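Local atomic coordinates of possible thiamine biosynthesis enzyme (Candida albicans, PDB entry 2X7Q), a protein that is of unknown function but has the periplasmic binding protein fold of the SsuA/TauA family and may bind a small ligand linked to thiamine biosynthesis. Residues 81-86 with 290-295; 273-278 with 307-312. The protein carries 1 engineered substitution. All blocks are in the same frame, centred on the assembly; numbering follows the deposited sequence.

Interaction 1. Residues 81-86 with 290-295; sequences IAKGNE and GVLAES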
loop_
_atom_site.group_PDB
_atom_site.type_symbol
_atom_site.label_atom_id
_atom_site.label_comp_id
_atom_site.label_asym_id
_atom_site.label_seq_id
_atom_site.Cartn_x
_atom_site.Cartn_y
_atom_site.Cartn_z
ATOM N N ILE A 81 -8.770 3.674 10.391
ATOM C CA ILE A 81 -8.792 4.616 11.508
ATOM C C ILE A 81 -10.079 5.437 11.504
ATOM O O ILE A 81 -10.703 5.638 12.546
ATOM C CB ILE A 81 -7.581 5.572 11.464
ATOM C CG1 ILE A 81 -6.275 4.789 11.619
ATOM C CG2 ILE A 81 -7.695 6.633 12.550
ATOM C CD1 ILE A 81 -5.033 5.653 11.565
ATOM N N ALA A 82 -10.468 5.905 10.322
ATOM C CA ALA A 82 -11.687 6.689 10.159
ATOM C C ALA A 82 -12.928 5.876 10.517
ATOM O O ALA A 82 -13.981 6.434 10.824
ATOM C CB ALA A 82 -11.790 7.213 8.735
ATOM N N LYS A 83 -12.793 4.553 10.469
ATOM C CA LYS A 83 -13.904 3.653 10.761
ATOM C C LYS A 83 -13.975 3.302 12.247
ATOM O O LYS A 83 -14.893 2.608 12.682
ATOM C CB LYS A 83 -13.818 2.386 9.901
ATOM C CG LYS A 83 -14.171 2.603 8.429
ATOM C CD LYS A 83 -13.846 1.369 7.592
ATOM C CE LYS A 83 -14.273 1.534 6.137
ATOM N NZ LYS A 83 -15.747 1.672 5.992
ATOM N N GLY A 84 -13.006 3.784 13.021
ATOM C CA GLY A 84 -13.046 3.629 14.465
ATOM C C GLY A 84 -11.976 2.746 15.081
ATOM O O GLY A 84 -12.146 2.253 16.197
ATOM N N ASN A 85 -10.875 2.537 14.369
ATOM C CA ASN A 85 -9.759 1.787 14.937
ATOM C C ASN A 85 -8.742 2.728 15.579
ATOM O O ASN A 85 -7.786 3.153 14.935
ATOM C CB ASN A 85 -9.090 0.897 13.886
ATOM C CG ASN A 85 -8.131 -0.106 14.499
ATOM O OD1 ASN A 85 -7.686 0.054 15.635
ATOM N ND2 ASN A 85 -7.811 -1.151 13.747
ATOM N N GLU A 86 -8.962 3.047 16.850
ATOM C CA GLU A 86 -8.132 4.015 17.558
ATOM C C GLU A 86 -6.809 3.413 18.016
ATOM O O GLU A 86 -6.017 4.079 18.680
ATOM C CB GLU A 86 -8.887 4.604 18.754
ATOM C CG GLU A 86 -8.954 3.699 19.979
ATOM C CD GLU A 86 -10.065 2.667 19.905
ATOM O OE1 GLU A 86 -10.539 2.373 18.790
ATOM O OE2 GLU A 86 -10.456 2.137 20.966
ATOM N N GLY A 290 -17.955 7.603 -1.594
ATOM C CA GLY A 290 -18.941 6.774 -0.925
ATOM C C GLY A 290 -18.349 5.661 -0.085
ATOM O O GLY A 290 -19.077 4.899 0.551
ATOM N N VAL A 291 -17.023 5.563 -0.078
ATOM C CA VAL A 291 -16.340 4.539 0.706
ATOM C C VAL A 291 -16.546 4.770 2.200
ATOM O O VAL A 291 -16.804 3.830 2.952
ATOM C CB VAL A 291 -14.831 4.501 0.399
ATOM C CG1 VAL A 291 -14.128 3.486 1.289
ATOM C CG2 VAL A 291 -14.598 4.175 -1.069
ATOM N N LEU A 292 -16.424 6.025 2.621
ATOM C CA LEU A 292 -16.616 6.383 4.023
ATOM C C LEU A 292 -17.962 7.064 4.247
ATOM O O LEU A 292 -18.311 8.011 3.544
ATOM C CB LEU A 292 -15.479 7.283 4.512
ATOM C CG LEU A 292 -14.269 6.600 5.153
ATOM C CD1 LEU A 292 -13.852 5.374 4.370
ATOM C CD2 LEU A 292 -13.109 7.583 5.269
ATOM N N ALA A 293 -18.713 6.574 5.229
ATOM C CA ALA A 293 -20.034 7.114 5.529
ATOM C C ALA A 293 -20.004 8.028 6.752
ATOM O O ALA A 293 -20.907 8.841 6.951
ATOM C CB ALA A 293 -21.033 5.989 5.730
ATOM N N GLU A 294 -18.965 7.887 7.570
ATOM C CA GLU A 294 -18.809 8.714 8.760
ATOM C C GLU A 294 -18.718 10.191 8.391
ATOM O O GLU A 294 -18.169 10.545 7.347
ATOM C CB GLU A 294 -17.570 8.292 9.554
ATOM C CG GLU A 294 -17.688 6.935 10.238
ATOM C CD GLU A 294 -17.582 5.769 9.271
ATOM O OE1 GLU A 294 -17.154 5.982 8.118
ATOM O OE2 GLU A 294 -17.922 4.635 9.667
ATOM N N SER A 295 -19.261 11.050 9.248
ATOM C CA SER A 295 -19.245 12.488 8.997
ATOM C C SER A 295 -17.814 13.020 8.979
ATOM O O SER A 295 -16.892 12.361 9.461
ATOM C CB SER A 295 -20.072 13.232 10.048
ATOM O OG SER A 295 -19.439 13.186 11.317
HETATM O O HOH W 1 -17.722 4.655 12.496
HETATM O O HOH W 2 -16.058 1.133 2.774
HETATM O O HOH W 3 -17.686 3.552 6.628
#
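Lys83, Ala82 and Glu294 bury the most surface here, and Leu292 adds nearly as much. Lys83 has CG anti to its own carbonyl carbon (chi1 -73°), and the extended chi2 and chi3 carry CE on to 4.2 Å from Leu292 CD1. The ammonium meets its partners through water: Lys83 NZ gives a bond of 2.8 Å to a water that in turn donates to Glu294 OE1, and a second water links NZ to Val291 O. Direct ion pairing is absent, since Lys83 NZ and Glu294 OE1 stand 5.0 Å apart, although the opposite charges probably still favour the arrangement. Glu294 CG, anti to its carbonyl carbon (chi1 -70°), lies 3.8 Å from Ala82 O, and a bend at chi2 turns the carboxylate. Each carboxylate oxygen accepts from a water: OE1 from the one on Lys83 NZ, OE2 from another that also donates weakly to Lys83 O. Ala82 CB packs against Leu292 CD2, 3.7 Å away, an apolar contact. Gly84 ends the helix of Ala82 in a Schellman motif. The contact thus joins the C-terminal end of helix 74-82 to the loop between helices 275-289 and 296-306; Ile299 of the latter helix touches Ala82, Leu292 and Glu294, while Arg302 bonds to Ala82 O.

Interaction 2. Residues 273-278 with 307-312; sequences LDWDTI and VKKTNL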
loop_
_atom_site.group_PDB
_atom_site.type_symbol
_atom_site.label_atom_id
_atom_site.label_comp_id
_atom_site.label_asym_id
_atom_site.label_seq_id
_atom_site.Cartn_x
_atom_site.Cartn_y
_atom_site.Cartn_z
ATOM N N LEU A 273 4.929 13.956 8.197
ATOM C CA LEU A 273 4.246 13.596 6.959
ATOM C C LEU A 273 3.402 14.752 6.441
ATOM O O LEU A 273 2.977 15.613 7.211
ATOM C CB LEU A 273 3.381 12.351 7.164
ATOM C CG LEU A 273 2.283 12.394 8.226
ATOM C CD1 LEU A 273 1.043 13.103 7.710
ATOM C CD2 LEU A 273 1.930 10.984 8.669
ATOM N N ASP A 274 3.172 14.770 5.133
ATOM C CA ASP A 274 2.366 15.815 4.516
ATOM C C ASP A 274 0.886 15.583 4.800
ATOM O O ASP A 274 0.258 14.709 4.205
ATOM C CB ASP A 274 2.622 15.872 3.010
ATOM C CG ASP A 274 1.974 17.076 2.357
ATOM O OD1 ASP A 274 1.275 17.836 3.061
ATOM O OD2 ASP A 274 2.170 17.267 1.140
ATOM N N TRP A 275 0.338 16.375 5.716
ATOM C CA TRP A 275 -1.046 16.227 6.150
ATOM C C TRP A 275 -2.035 16.333 4.993
ATOM O O TRP A 275 -3.017 15.596 4.941
ATOM C CB TRP A 275 -1.371 17.272 7.219
ATOM C CG TRP A 275 -2.673 17.033 7.916
ATOM C CD1 TRP A 275 -3.872 17.636 7.653
ATOM C CD2 TRP A 275 -2.917 16.116 8.994
ATOM N NE1 TRP A 275 -4.840 17.154 8.502
ATOM C CE2 TRP A 275 -4.279 16.224 9.330
ATOM C CE3 TRP A 275 -2.108 15.223 9.702
ATOM C CZ2 TRP A 275 -4.853 15.464 10.353
ATOM C CZ3 TRP A 275 -2.682 14.473 10.712
ATOM C CH2 TRP A 275 -4.041 14.598 11.029
ATOM N N ASP A 276 -1.769 17.245 4.063
ATOM C CA ASP A 276 -2.674 17.488 2.942
ATOM C C ASP A 276 -2.856 16.260 2.051
ATOM O O ASP A 276 -3.966 15.969 1.607
ATOM C CB ASP A 276 -2.184 18.673 2.106
ATOM C CG ASP A 276 -3.041 18.913 0.874
ATOM O OD1 ASP A 276 -4.244 19.212 1.030
ATOM O OD2 ASP A 276 -2.510 18.799 -0.252
ATOM N N THR A 277 -1.767 15.544 1.791
ATOM C CA THR A 277 -1.803 14.415 0.864
ATOM C C THR A 277 -2.147 13.091 1.542
ATOM O O THR A 277 -2.827 12.248 0.954
ATOM C CB THR A 277 -0.469 14.265 0.099
ATOM O OG1 THR A 277 -0.586 13.219 -0.872
ATOM C CG2 THR A 277 0.665 13.932 1.056
ATOM N N ILE A 278 -1.681 12.910 2.775
ATOM C CA ILE A 278 -1.919 11.667 3.507
ATOM C C ILE A 278 -3.308 11.622 4.143
ATOM O O ILE A 278 -3.964 10.579 4.148
ATOM C CB ILE A 278 -0.856 11.442 4.602
ATOM C CG1 ILE A 278 0.521 11.210 3.974
ATOM C CG2 ILE A 278 -1.239 10.265 5.484
ATOM C CD1 ILE A 278 0.608 9.960 3.123
ATOM N N VAL A 307 -2.901 10.185 13.601
ATOM C CA VAL A 307 -1.986 10.500 12.507
ATOM C C VAL A 307 -0.943 11.521 12.955
ATOM O O VAL A 307 -1.274 12.662 13.283
ATOM C CB VAL A 307 -2.727 11.027 11.261
ATOM C CG1 VAL A 307 -1.742 11.269 10.127
ATOM C CG2 VAL A 307 -3.805 10.045 10.828
ATOM N N LYS A 308 0.318 11.099 12.965
ATOM C CA LYS A 308 1.413 11.927 13.463
ATOM C C LYS A 308 1.588 13.232 12.687
ATOM O O LYS A 308 1.530 13.246 11.456
ATOM C CB LYS A 308 2.724 11.137 13.448
ATOM C CG LYS A 308 2.826 10.064 14.527
ATOM C CD LYS A 308 2.925 10.685 15.911
ATOM C CE LYS A 308 3.121 9.624 16.983
ATOM N NZ LYS A 308 3.287 10.235 18.332
ATOM N N LYS A 309 1.796 14.324 13.416
ATOM C CA LYS A 309 2.135 15.604 12.807
ATOM C C LYS A 309 3.533 16.028 13.240
ATOM O O LYS A 309 3.968 17.150 12.982
ATOM C CB LYS A 309 1.107 16.677 13.173
ATOM C CG LYS A 309 -0.232 16.512 12.465
ATOM C CD LYS A 309 -1.063 17.789 12.522
ATOM C CE LYS A 309 -1.667 18.013 13.902
ATOM N NZ LYS A 309 -2.715 17.002 14.226
ATOM N N THR A 310 4.232 15.110 13.903
ATOM C CA THR A 310 5.604 15.338 14.335
ATOM C C THR A 310 6.435 14.077 14.123
ATOM O O THR A 310 5.900 13.021 13.779
ATOM C CB THR A 310 5.677 15.729 15.822
ATOM O OG1 THR A 310 5.254 14.625 16.633
ATOM C CG2 THR A 310 4.788 16.930 16.106
ATOM N N ASN A 311 7.742 14.194 14.329
ATOM C CA ASN A 311 8.632 13.045 14.250
ATOM C C ASN A 311 8.948 12.499 15.636
ATOM O O ASN A 311 8.890 13.227 16.629
ATOM C CB ASN A 311 9.927 13.417 13.526
ATOM C CG ASN A 311 9.706 13.742 12.064
ATOM O OD1 ASN A 311 10.075 14.817 11.595
ATOM N ND2 ASN A 311 9.098 12.813 11.335
ATOM N N LEU A 312 9.284 11.216 15.695
ATOM C CA LEU A 312 9.625 10.570 16.959
ATOM C C LEU A 312 10.915 11.133 17.546
ATOM O O LEU A 312 11.815 11.545 16.812
ATOM C CB LEU A 312 9.740 9.057 16.777
ATOM C CG LEU A 312 8.443 8.246 16.840
ATOM C CD1 LEU A 312 7.348 8.873 15.998
ATOM C CD2 LEU A 312 8.698 6.807 16.412
HETATM O O HOH W 4 5.027 12.290 10.617
HETATM O O HOH W 5 1.561 15.515 9.677
#
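Trp275, in the first turn of helix 275-289, packs its indole against the segment that follows helix 296-306, in the C-terminal helical part of this periplasmic binding protein fold. Asp274 is the N-cap, its OD1 accepting from Asp276 N in a capping bond. From CB, which points toward the other segment, the Trp275 side chain starts with CG anti to the backbone N (chi1 -169°), and the six-membered ring carries the contact. CE3 meets Lys309 CG at 3.6 Å. CZ3, the next atom round the rim, is wedged against Val307 CG1 at 3.4 Å, an oblique approach, and CH2 at the tip lies 3.8 Å from Val307 CB. The carbonyl Val307 O sits at the ring edge, in its plane. Over one face runs Lys309: its CD makes a CH-pi contact, offset toward the rim, and bends at chi3 and chi4 carry the chain on until NZ stands 4.6 Å from the centroid of the six-membered ring of Trp275, 26° off the normal, a cation-pi interaction. Asn304 of helix 296-306 touches both Trp275 and Lys309. Leu273 fills the other end of the contact, crossing Val307 at about a right angle, and also touches Asp92 and Thr93 of strand 88-95. Its CG, placed between N and the carbonyl carbon, lies 3.4 Å from Lys308 O. That same oxygen is bridged to Leu273 O by a water, which donates to both, at 2.9 Å from Lys308 O and 2.8 Å from Leu273 O.

How the interactions relate
Interactions 1 and 2 share two helices: helix 275-289 runs from the Trp275 end of interaction 2 to the loop 290-295 of interaction 1, and helix 296-306 leads back from that loop to segment 307-312. Their centres are 18 Å apart and their nearest atoms about 5 Å, without touching. Interaction 2 brings together the open ends of the helix pair, while interaction 1 sets the connecting loop against the end of helix 74-82. The Ile81 side chain touches Val90, and the Lys308 backbone is hydrogen-bonded to Val90, so both segments border strand 88-95. A bound calcium ion lies about 9 Å from the Lys83 side chain, too far for that side chain to coordinate it.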